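Local coordinates for protein ECXA (Escherichia coli, PDB 4L63) that binds a zinc ion and probably acts as a metallopeptidase of the metzincin type, at residues I33-P38 / V90-S94; I42-T46 / I118-N124; L192-P196 / R210-Y214. One frame throughout, in Å; residues are numbered along the deposited sequence.

Interaction 1: I33-P38 / V90-S94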
ATOM      1  N   ILE A  33      17.955 -26.271   7.096  1.00 81.63           N
ATOM      2  CA  ILE A  33      19.095 -25.645   7.757  1.00 77.54           C
ATOM      3  C   ILE A  33      19.664 -26.522   8.873  1.00 80.61           C
ATOM      4  O   ILE A  33      19.090 -26.635   9.962  1.00 80.70           O
ATOM      5  CB  ILE A  33      18.729 -24.251   8.311  1.00 73.65           C
ATOM      6  CG1 ILE A  33      18.393 -23.312   7.149  1.00 70.84           C
ATOM      7  CG2 ILE A  33      19.862 -23.688   9.156  1.00 73.42           C
ATOM      8  CD1 ILE A  33      18.085 -21.885   7.570  1.00 67.15           C
ATOM      9  N   ASN A  34      20.801 -27.142   8.577  1.00 83.37           N
ATOM     10  CA  ASN A  34      21.478 -28.019   9.513  1.00 86.73           C
ATOM     11  C   ASN A  34      22.337 -27.189  10.460  1.00 85.61           C
ATOM     12  O   ASN A  34      23.104 -26.347  10.009  1.00 84.08           O
ATOM     13  CB  ASN A  34      22.334 -29.016   8.734  1.00 90.40           C
ATOM     14  CG  ASN A  34      21.551 -30.226   8.272  1.00 95.97           C
ATOM     15  OD1 ASN A  34      20.440 -30.486   8.737  1.00 97.28           O
ATOM     16  ND2 ASN A  34      22.088 -30.916   7.275  1.00100.32           N
ATOM     17  N   TYR A  35      22.214 -27.403  11.764  1.00 93.49           N
ATOM     18  CA  TYR A  35      22.994 -26.593  12.694  1.00 91.72           C
ATOM     19  C   TYR A  35      23.502 -27.361  13.911  1.00 95.50           C
ATOM     20  O   TYR A  35      22.868 -28.314  14.363  1.00100.89           O
ATOM     21  CB  TYR A  35      22.174 -25.386  13.148  1.00 85.83           C
ATOM     22  CG  TYR A  35      20.988 -25.723  14.018  1.00 85.29           C
ATOM     23  CD1 TYR A  35      19.761 -26.058  13.454  1.00 84.06           C
ATOM     24  CD2 TYR A  35      21.083 -25.678  15.402  1.00 86.22           C
ATOM     25  CE1 TYR A  35      18.670 -26.356  14.245  1.00 81.77           C
ATOM     26  CE2 TYR A  35      19.999 -25.975  16.200  1.00 87.91           C
ATOM     27  CZ  TYR A  35      18.795 -26.311  15.618  1.00 88.89           C
ATOM     28  OH  TYR A  35      17.711 -26.605  16.411  1.00 83.51           O
ATOM     29  N   THR A  36      24.652 -26.935  14.432  1.00 91.31           N
ATOM     30  CA  THR A  36      25.254 -27.577  15.598  1.00 96.03           C
ATOM     31  C   THR A  36      25.134 -26.705  16.848  1.00 99.07           C
ATOM     32  O   THR A  36      25.271 -25.481  16.780  1.00 95.23           O
ATOM     33  CB  THR A  36      26.746 -27.910  15.361  1.00100.80           C
ATOM     34  OG1 THR A  36      27.528 -26.711  15.419  1.00 96.38           O
ATOM     35  CG2 THR A  36      26.946 -28.591  14.014  1.00100.27           C
ATOM     36  N   VAL A  37      24.866 -27.346  17.985  1.00106.24           N
ATOM     37  CA  VAL A  37      24.773 -26.655  19.270  1.00109.37           C
ATOM     38  C   VAL A  37      25.459 -27.459  20.380  1.00115.16           C
ATOM     39  O   VAL A  37      24.979 -28.522  20.772  1.00119.58           O
ATOM     40  CB  VAL A  37      23.308 -26.390  19.679  1.00105.07           C
ATOM     41  CG1 VAL A  37      23.250 -25.747  21.053  1.00102.50           C
ATOM     42  CG2 VAL A  37      22.613 -25.507  18.656  1.00100.65           C
ATOM     43  N   PRO A  38      26.518 -26.926  20.955  1.00117.06           N
ATOM     44  CA  PRO A  38      27.265 -27.625  22.001  1.00120.81           C
ATOM     45  C   PRO A  38      26.515 -27.857  23.317  1.00128.29           C
ATOM     46  O   PRO A  38      25.675 -27.061  23.696  1.00121.44           O
ATOM     47  CB  PRO A  38      28.463 -26.719  22.194  1.00118.51           C
ATOM     48  CG  PRO A  38      28.718 -26.199  20.806  1.00114.78           C
ATOM     49  CD  PRO A  38      27.416 -26.201  20.050  1.00111.15           C
ATOM     50  N   VAL A  90      28.350 -25.830   7.861  1.00109.13           N
ATOM     51  CA  VAL A  90      27.146 -25.988   8.676  1.00101.55           C
ATOM     52  C   VAL A  90      27.000 -24.815   9.654  1.00 92.00           C
ATOM     53  O   VAL A  90      27.994 -24.305  10.167  1.00 89.32           O
ATOM     54  CB  VAL A  90      27.175 -27.332   9.452  1.00 97.86           C
ATOM     55  CG1 VAL A  90      26.043 -27.418  10.464  1.00 94.67           C
ATOM     56  CG2 VAL A  90      27.106 -28.505   8.488  1.00 97.85           C
ATOM     57  N   VAL A  91      25.766 -24.381   9.896  1.00 86.69           N
ATOM     58  CA  VAL A  91      25.507 -23.299  10.842  1.00 84.21           C
ATOM     59  C   VAL A  91      25.979 -23.685  12.245  1.00 87.50           C
ATOM     60  O   VAL A  91      25.675 -24.772  12.733  1.00 92.31           O
ATOM     61  CB  VAL A  91      24.011 -22.930  10.882  1.00 81.71           C
ATOM     62  CG1 VAL A  91      23.737 -21.903  11.973  1.00 79.49           C
ATOM     63  CG2 VAL A  91      23.563 -22.417   9.527  1.00 79.56           C
ATOM     64  N   SER A  92      26.730 -22.793  12.882  1.00 85.47           N
ATOM     65  CA  SER A  92      27.327 -23.086  14.178  1.00 89.34           C
ATOM     66  C   SER A  92      26.865 -22.127  15.267  1.00 92.50           C
ATOM     67  O   SER A  92      26.944 -20.905  15.112  1.00 91.28           O
ATOM     68  CB  SER A  92      28.850 -23.042  14.074  1.00 90.88           C
ATOM     69  OG  SER A  92      29.293 -23.707  12.906  1.00 93.24           O
ATOM     70  N   PHE A  93      26.377 -22.686  16.368  1.00 86.98           N
ATOM     71  CA  PHE A  93      26.067 -21.897  17.554  1.00 85.62           C
ATOM     72  C   PHE A  93      27.142 -22.158  18.603  1.00 89.31           C
ATOM     73  O   PHE A  93      27.696 -23.251  18.654  1.00 91.90           O
ATOM     74  CB  PHE A  93      24.679 -22.241  18.096  1.00 85.13           C
ATOM     75  CG  PHE A  93      23.552 -21.721  17.248  1.00 81.95           C
ATOM     76  CD1 PHE A  93      23.150 -22.402  16.110  1.00 82.31           C
ATOM     77  CD2 PHE A  93      22.897 -20.546  17.585  1.00 82.15           C
ATOM     78  CE1 PHE A  93      22.112 -21.921  15.323  1.00 80.07           C
ATOM     79  CE2 PHE A  93      21.858 -20.058  16.803  1.00 76.00           C
ATOM     80  CZ  PHE A  93      21.468 -20.749  15.669  1.00 76.46           C
ATOM     81  N   SER A  94      27.448 -21.154  19.420  1.00 87.28           N
ATOM     82  CA  SER A  94      28.462 -21.303  20.458  1.00 97.17           C
ATOM     83  C   SER A  94      28.419 -20.172  21.478  1.00 95.41           C
ATOM     84  O   SER A  94      27.719 -19.170  21.297  1.00 84.86           O
ATOM     85  CB  SER A  94      29.862 -21.379  19.840  1.00 91.71           C
ATOM     86  OG  SER A  94      30.165 -20.200  19.117  1.00 97.17           O
TER
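Y35 and V91 pair in parallel between strands 33-36 and 91-94, neighbours in the mixed sheet that packs against helix 146-165, which carries the zinc ligands H160 and H164. T36 takes part through both ends of its backbone. Its N donates to V91 O at 2.9 Å (N-H...O 162°), and its O accepts from F93 N at 3.0 Å. A third bond, from V91 N to N34 O, is weak. The tight side is the sheet face carrying Y35, V91 and F93, which is also packed by helix 60-70. Here Y35 CB lies 3.8 Å from V91 CB. The CG of Y35 stands between its own N and carbonyl carbon (chi1 68°), which tips the ring back from strand 91-94. This leaves Y35 CD2 3.9 Å from F93 CE1, an oblique pair with planes at 71°. V37 CG2 packs on F93 CB at 3.9 Å. The other face is looser and partly exposed. There T36 CG2 meets V90 CG1 at 3.8 Å, and S92 OG turns back to bond V90 O. At the exposed end, P38 CD lies 3.3 Å from F93 O. The chemistry thus has two layers: backbone bonds set the register, while apolar and aromatic groups pack the helix-facing side.

Interaction 2: I42-T46 / I118-N124; sequences ITINT and IDIGSFN
Strand 42-44 runs at 34° to helix 120-124 with the axes 8.1 Å apart, and the backbones come closest where T46 meets N124. The strand pairs antiparallel with 56-59 and is packed here against the start of the helix that follows sheet strand 115-119. I42 points at the helix; I44 reaches it with its CG2 branch. I42 CG2 touches I120 CD1 at 3.6 Å, and I42 CD1 meets I118 CG2 at 4.1 Å, where the two side chains cross at about a right angle. I120 also lays its CG2 by T43 O. I44 CG2 stands anti to its backbone N (chi1 -46° for CG1), which brings it to F123 CB at 3.5 Å. L154 of helix 146-165 touches both I44 and F123, and Y60 of helix 60-70 touches I42 and I118.

The polar part is at the far end. N124 OD1 approaches N45 N at 2.4 Å, a very short hydrogen bond whose exact length is doubtful. T46 OG1 donates weakly to N124 O at 3.4 Å. At the start of the helix, D119 is the N-cap. Its OD1 accepts from S122 N, another bond modelled too short to trust in length. The same carboxylate also takes hydrogen bonds from the backbone N atoms of Y98 and A99 and from T96 OG1, and R117 gives its OD2 a long, weak ion pair. A negative charge here would probably interact favourably with the N-terminal end of the helix. That cap belongs to the helix and does not cross the contact. Across it, the isoleucine packing is firm, while the polar link of N124 to the loop after the strand is less certain.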
ATOM      1  N   ILE A  42      23.865 -22.864  29.385  1.00131.79           N
ATOM      2  CA  ILE A  42      24.535 -21.580  29.520  1.00128.13           C
ATOM      3  C   ILE A  42      24.547 -21.127  30.982  1.00126.52           C
ATOM      4  O   ILE A  42      23.515 -21.151  31.662  1.00129.49           O
ATOM      5  CB  ILE A  42      23.873 -20.513  28.630  1.00125.55           C
ATOM      6  CG1 ILE A  42      24.413 -20.610  27.204  1.00125.82           C
ATOM      7  CG2 ILE A  42      24.149 -19.132  29.156  1.00123.01           C
ATOM      8  CD1 ILE A  42      23.911 -19.508  26.292  1.00124.89           C
ATOM      9  N   THR A  43      25.730 -20.741  31.462  1.00121.37           N
ATOM     10  CA  THR A  43      25.884 -20.243  32.826  1.00116.86           C
ATOM     11  C   THR A  43      26.208 -18.743  32.823  1.00113.63           C
ATOM     12  O   THR A  43      27.374 -18.352  32.828  1.00114.74           O
ATOM     13  CB  THR A  43      26.985 -21.010  33.601  1.00115.14           C
ATOM     14  OG1 THR A  43      26.623 -22.393  33.687  1.00117.31           O
ATOM     15  CG2 THR A  43      27.102 -20.463  35.027  1.00114.25           C
ATOM     16  N   ILE A  44      25.153 -17.932  32.755  1.00111.16           N
ATOM     17  CA  ILE A  44      25.161 -16.494  33.044  1.00114.24           C
ATOM     18  C   ILE A  44      24.823 -16.260  34.507  1.00117.58           C
ATOM     19  O   ILE A  44      23.863 -16.852  34.946  1.00117.11           O
ATOM     20  CB  ILE A  44      24.052 -15.728  32.266  1.00102.60           C
ATOM     21  CG1 ILE A  44      23.977 -16.134  30.800  1.00105.27           C
ATOM     22  CG2 ILE A  44      24.252 -14.241  32.398  1.00100.89           C
ATOM     23  CD1 ILE A  44      22.620 -15.900  30.192  1.00106.80           C
ATOM     24  N   ASN A  45      25.542 -15.385  35.231  1.00124.28           N
ATOM     25  CA  ASN A  45      24.977 -14.620  36.397  1.00130.04           C
ATOM     26  C   ASN A  45      25.656 -13.310  36.830  1.00130.60           C
ATOM     27  O   ASN A  45      26.877 -13.189  36.852  1.00128.13           O
ATOM     28  CB  ASN A  45      24.844 -15.466  37.689  1.00137.46           C
ATOM     29  CG  ASN A  45      26.147 -15.950  38.211  1.00139.36           C
ATOM     30  OD1 ASN A  45      27.150 -15.882  37.518  1.00138.52           O
ATOM     31  ND2 ASN A  45      26.144 -16.505  39.400  1.00140.12           N
ATOM     32  N   THR A  46      24.806 -12.367  37.246  1.00135.16           N
ATOM     33  CA  THR A  46      25.200 -10.994  37.590  1.00137.28           C
ATOM     34  C   THR A  46      25.180 -10.701  39.100  1.00142.91           C
ATOM     35  O   THR A  46      24.653 -11.488  39.890  1.00146.21           O
ATOM     36  CB  THR A  46      24.273  -9.981  36.900  1.00134.36           C
ATOM     37  OG1 THR A  46      24.802  -8.664  37.079  1.00135.52           O
ATOM     38  CG2 THR A  46      22.903 -10.035  37.554  1.00131.91           C
ATOM     39  N   ILE A 118      27.055 -16.462  21.456  1.00 76.64           N
ATOM     40  CA  ILE A 118      26.439 -15.791  22.592  1.00 76.22           C
ATOM     41  C   ILE A 118      27.489 -15.594  23.672  1.00 83.51           C
ATOM     42  O   ILE A 118      27.893 -16.549  24.338  1.00 88.14           O
ATOM     43  CB  ILE A 118      25.250 -16.588  23.175  1.00 79.98           C
ATOM     44  CG1 ILE A 118      24.101 -16.666  22.165  1.00 75.56           C
ATOM     45  CG2 ILE A 118      24.774 -15.961  24.484  1.00 77.10           C
ATOM     46  CD1 ILE A 118      23.477 -15.334  21.836  1.00 74.08           C
ATOM     47  N   ASP A 119      27.951 -14.360  23.829  1.00 80.45           N
ATOM     48  CA  ASP A 119      28.943 -14.059  24.849  1.00 87.65           C
ATOM     49  C   ASP A 119      28.344 -14.285  26.227  1.00 93.64           C
ATOM     50  O   ASP A 119      27.223 -13.870  26.495  1.00 99.91           O
ATOM     51  CB  ASP A 119      29.445 -12.622  24.714  1.00 85.07           C
ATOM     52  CG  ASP A 119      30.775 -12.409  25.403  1.00 89.82           C
ATOM     53  OD1 ASP A 119      30.778 -12.047  26.599  1.00 90.77           O
ATOM     54  OD2 ASP A 119      31.819 -12.608  24.748  1.00 87.73           O
ATOM     55  N   ILE A 120      29.084 -14.960  27.096  1.00 90.21           N
ATOM     56  CA  ILE A 120      28.598 -15.218  28.441  1.00 89.87           C
ATOM     57  C   ILE A 120      29.113 -14.143  29.395  1.00 90.57           C
ATOM     58  O   ILE A 120      28.408 -13.724  30.315  1.00 88.93           O
ATOM     59  CB  ILE A 120      29.022 -16.610  28.933  1.00 94.94           C
ATOM     60  CG1 ILE A 120      28.605 -17.680  27.921  1.00 87.07           C
ATOM     61  CG2 ILE A 120      28.406 -16.902  30.280  1.00 97.41           C
ATOM     62  CD1 ILE A 120      27.115 -17.759  27.699  1.00 86.85           C
ATOM     63  N   GLY A 121      30.341 -13.691  29.156  1.00 94.97           N
ATOM     64  CA  GLY A 121      30.950 -12.638  29.951  1.00 96.53           C
ATOM     65  C   GLY A 121      30.261 -11.291  29.813  1.00 96.53           C
ATOM     66  O   GLY A 121      30.165 -10.540  30.783  1.00 97.81           O
ATOM     67  N   SER A 122      29.785 -10.980  28.609  1.00 91.26           N
ATOM     68  CA  SER A 122      29.053  -9.736  28.379  1.00 88.21           C
ATOM     69  C   SER A 122      27.711  -9.742  29.110  1.00 83.26           C
ATOM     70  O   SER A 122      27.319  -8.735  29.697  1.00 82.74           O
ATOM     71  CB  SER A 122      28.834  -9.495  26.881  1.00 85.93           C
ATOM     72  OG  SER A 122      29.994  -8.951  26.273  1.00 86.38           O
ATOM     73  N   PHE A 123      27.015 -10.875  29.074  1.00 81.31           N
ATOM     74  CA  PHE A 123      25.753 -11.015  29.796  1.00 82.12           C
ATOM     75  C   PHE A 123      25.949 -10.803  31.297  1.00 91.79           C
ATOM     76  O   PHE A 123      25.246 -10.006  31.911  1.00 90.19           O
ATOM     77  CB  PHE A 123      25.124 -12.384  29.530  1.00 79.53           C
ATOM     78  CG  PHE A 123      24.180 -12.396  28.358  1.00 77.77           C
ATOM     79  CD1 PHE A 123      24.640 -12.675  27.085  1.00 75.85           C
ATOM     80  CD2 PHE A 123      22.834 -12.113  28.530  1.00 76.09           C
ATOM     81  CE1 PHE A 123      23.780 -12.681  26.002  1.00 77.06           C
ATOM     82  CE2 PHE A 123      21.969 -12.115  27.452  1.00 77.16           C
ATOM     83  CZ  PHE A 123      22.442 -12.399  26.186  1.00 76.46           C
ATOM     84  N   ASN A 124      26.923 -11.501  31.872  1.00101.84           N
ATOM     85  CA  ASN A 124      27.233 -11.378  33.297  1.00114.29           C
ATOM     86  C   ASN A 124      27.481  -9.935  33.741  1.00119.10           C
ATOM     87  O   ASN A 124      27.274  -9.587  34.903  1.00121.90           O
ATOM     88  CB  ASN A 124      28.453 -12.236  33.643  1.00118.79           C
ATOM     89  CG  ASN A 124      28.209 -13.712  33.416  1.00121.56           C
ATOM     90  OD1 ASN A 124      27.199 -14.255  33.853  1.00125.76           O
ATOM     91  ND2 ASN A 124      29.131 -14.369  32.724  1.00120.81           N
TER

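Interaction 3: L192-P196 / R210-Y214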
ATOM      1  N   LEU A 192       0.303  -2.141   6.630  1.00 29.96           N
ATOM      2  CA  LEU A 192      -0.241  -3.042   7.660  1.00 31.30           C
ATOM      3  C   LEU A 192       0.432  -2.791   9.008  1.00 33.43           C
ATOM      4  O   LEU A 192       1.655  -2.911   9.124  1.00 34.67           O
ATOM      5  CB  LEU A 192      -0.069  -4.510   7.239  1.00 31.89           C
ATOM      6  CG  LEU A 192      -0.888  -4.956   6.021  1.00 32.22           C
ATOM      7  CD1 LEU A 192      -0.519  -6.381   5.572  1.00 33.04           C
ATOM      8  CD2 LEU A 192      -2.372  -4.868   6.286  1.00 33.41           C
ATOM      9  N   ASN A 193      -0.351  -2.422  10.023  1.00 32.76           N
ATOM     10  CA  ASN A 193       0.234  -2.195  11.341  1.00 37.51           C
ATOM     11  C   ASN A 193       0.727  -3.519  11.924  1.00 41.35           C
ATOM     12  O   ASN A 193       0.205  -4.588  11.594  1.00 35.16           O
ATOM     13  CB  ASN A 193      -0.758  -1.521  12.298  1.00 38.18           C
ATOM     14  CG  ASN A 193      -0.081  -1.018  13.579  1.00 50.43           C
ATOM     15  OD1 ASN A 193       1.074  -0.573  13.560  1.00 41.05           O
ATOM     16  ND2 ASN A 193      -0.796  -1.097  14.695  1.00 47.77           N
ATOM     17  N   GLN A 194       1.752  -3.435  12.769  1.00 37.80           N
ATOM     18  CA  GLN A 194       2.466  -4.603  13.269  1.00 35.71           C
ATOM     19  C   GLN A 194       3.470  -4.163  14.339  1.00 37.91           C
ATOM     20  O   GLN A 194       3.735  -2.966  14.506  1.00 35.64           O
ATOM     21  CB  GLN A 194       3.197  -5.331  12.132  1.00 34.64           C
ATOM     22  CG  GLN A 194       4.046  -4.404  11.262  1.00 36.51           C
ATOM     23  CD  GLN A 194       4.675  -5.109  10.074  1.00 34.75           C
ATOM     24  OE1 GLN A 194       5.673  -5.829  10.209  1.00 33.90           O
ATOM     25  NE2 GLN A 194       4.073  -4.936   8.903  1.00 35.07           N
ATOM     26  N   ALA A 195       4.040  -5.128  15.043  1.00 37.68           N
ATOM     27  CA  ALA A 195       5.050  -4.845  16.062  1.00 40.29           C
ATOM     28  C   ALA A 195       6.350  -4.366  15.422  1.00 36.93           C
ATOM     29  O   ALA A 195       6.598  -4.639  14.248  1.00 35.51           O
ATOM     30  CB  ALA A 195       5.301  -6.088  16.910  1.00 40.82           C
ATOM     31  N   PRO A 196       7.188  -3.648  16.188  1.00 37.41           N
ATOM     32  CA  PRO A 196       8.528  -3.343  15.662  1.00 36.34           C
ATOM     33  C   PRO A 196       9.313  -4.605  15.298  1.00 42.14           C
ATOM     34  O   PRO A 196       9.112  -5.671  15.900  1.00 38.34           O
ATOM     35  CB  PRO A 196       9.208  -2.591  16.819  1.00 37.64           C
ATOM     36  CG  PRO A 196       8.384  -2.913  18.042  1.00 43.50           C
ATOM     37  CD  PRO A 196       6.976  -3.078  17.530  1.00 39.85           C
ATOM     38  N   ARG A 210      10.588  -0.411  22.647  1.00 51.00           N
ATOM     39  CA  ARG A 210       9.794  -0.153  21.453  1.00 48.68           C
ATOM     40  C   ARG A 210       8.599  -1.103  21.378  1.00 49.59           C
ATOM     41  O   ARG A 210       7.506  -0.699  20.977  1.00 45.10           O
ATOM     42  CB  ARG A 210      10.646  -0.271  20.181  1.00 48.65           C
ATOM     43  CG  ARG A 210      11.834   0.686  20.133  1.00 52.68           C
ATOM     44  CD  ARG A 210      11.435   2.079  20.592  1.00 56.91           C
ATOM     45  NE  ARG A 210      10.385   2.651  19.756  1.00 57.87           N
ATOM     46  CZ  ARG A 210       9.598   3.654  20.129  1.00 63.78           C
ATOM     47  NH1 ARG A 210       9.727   4.189  21.339  1.00 62.25           N
ATOM     48  NH2 ARG A 210       8.669   4.112  19.298  1.00 65.06           N
ATOM     49  N   LEU A 211       8.803  -2.356  21.775  1.00 47.79           N
ATOM     50  CA  LEU A 211       7.728  -3.343  21.740  1.00 52.33           C
ATOM     51  C   LEU A 211       6.638  -2.978  22.743  1.00 58.97           C
ATOM     52  O   LEU A 211       5.445  -3.089  22.451  1.00 56.18           O
ATOM     53  CB  LEU A 211       8.266  -4.747  22.026  1.00 54.20           C
ATOM     54  CG  LEU A 211       7.232  -5.871  21.926  1.00 55.35           C
ATOM     55  CD1 LEU A 211       6.563  -5.847  20.560  1.00 49.10           C
ATOM     56  CD2 LEU A 211       7.860  -7.229  22.200  1.00 57.92           C
ATOM     57  N   SER A 212       7.054  -2.535  23.927  1.00 60.04           N
ATOM     58  CA  SER A 212       6.116  -2.091  24.951  1.00 63.57           C
ATOM     59  C   SER A 212       5.338  -0.865  24.498  1.00 65.65           C
ATOM     60  O   SER A 212       4.134  -0.763  24.725  1.00 65.49           O
ATOM     61  CB  SER A 212       6.853  -1.785  26.251  1.00 66.91           C
ATOM     62  OG  SER A 212       6.006  -1.099  27.154  1.00 72.82           O
ATOM     63  N   HIS A 213       6.044   0.059  23.856  1.00 64.91           N
ATOM     64  CA  HIS A 213       5.453   1.274  23.313  1.00 67.56           C
ATOM     65  C   HIS A 213       4.326   0.912  22.350  1.00 65.21           C
ATOM     66  O   HIS A 213       3.286   1.571  22.316  1.00 69.70           O
ATOM     67  CB  HIS A 213       6.539   2.110  22.627  1.00 77.55           C
ATOM     68  CG  HIS A 213       6.091   3.467  22.180  1.00 89.52           C
ATOM     69  ND1 HIS A 213       5.434   3.682  20.986  1.00 92.06           N
ATOM     70  CD2 HIS A 213       6.225   4.684  22.759  1.00 93.64           C
ATOM     71  CE1 HIS A 213       5.178   4.970  20.853  1.00 92.60           C
ATOM     72  NE2 HIS A 213       5.645   5.602  21.917  1.00 94.25           N
ATOM     73  N   TYR A 214       4.535  -0.162  21.594  1.00 58.47           N
ATOM     74  CA  TYR A 214       3.546  -0.652  20.636  1.00 58.82           C
ATOM     75  C   TYR A 214       2.378  -1.362  21.319  1.00 59.21           C
ATOM     76  O   TYR A 214       1.219  -1.153  20.962  1.00 54.90           O
ATOM     77  CB  TYR A 214       4.218  -1.593  19.635  1.00 56.58           C
ATOM     78  CG  TYR A 214       3.273  -2.464  18.834  1.00 49.78           C
ATOM     79  CD1 TYR A 214       2.510  -1.932  17.799  1.00 47.45           C
ATOM     80  CD2 TYR A 214       3.177  -3.827  19.083  1.00 47.55           C
ATOM     81  CE1 TYR A 214       1.656  -2.732  17.052  1.00 48.14           C
ATOM     82  CE2 TYR A 214       2.328  -4.634  18.340  1.00 52.01           C
ATOM     83  CZ  TYR A 214       1.572  -4.080  17.327  1.00 51.94           C
ATOM     84  OH  TYR A 214       0.730  -4.878  16.586  1.00 51.35           O
TER
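Q194 turns its O to Y214, 3.3 Å from CE1, and its NE2 is gripped by two acceptors on the far side. One is L192 O at 3.2 Å, with a nearly straight N-H...O angle of 167°; the other is N229 OD1. L192 O lies almost in the plane of the Q194 amide, and the two bonds should fix the rotation of that group. Q194 O also accepts from T5 OG1. Across the contact there is no hydrogen bond. The Y214 ring does most of the touching. Its CG stands anti to its own N (chi1 164°), which swings the ring out along segment 192-196. A195 CA sits over one face, 3.7 Å from the centroid, in a CH-pi contact. N193 ND2 comes to the ring edge in plane, and itself bonds E3 O. Next along the chain, P196 CD packs on Y214 CB at 3.8 Å, and A195 CB meets L211 CD1 at 3.9 Å. R210 turns its guanidinium away to a salt bridge with E9. Segment 192-196 follows the zinc-binding helix in the chain and, as in metzincins, probably leads into the Met-turn beneath the metal site.

Interactions 1 and 2 reach the same sheet, interaction 2 only through strand 115-119. That strand is the neighbour of 91-96, and the two contacts meet in a probable hydrogen bond between S94 O and I118 N, 2.8 Å apart. Both rest partly on helices 60-70 and 146-165, the second of which carries the zinc-binding H160 and H164. Interaction 2 is the buried one, combining isoleucine packing with polar links from N124. Interactions 1 and 3 are partly buried. Interaction 1 is held by parallel backbone bonds. Interaction 3 is separate, with its centre about 31 Å from that of interaction 1, on the opposite side of the chain's centre. It joins a loop to a helix through ring and proline packing, and most of its polar side chains find partners outside the two segments.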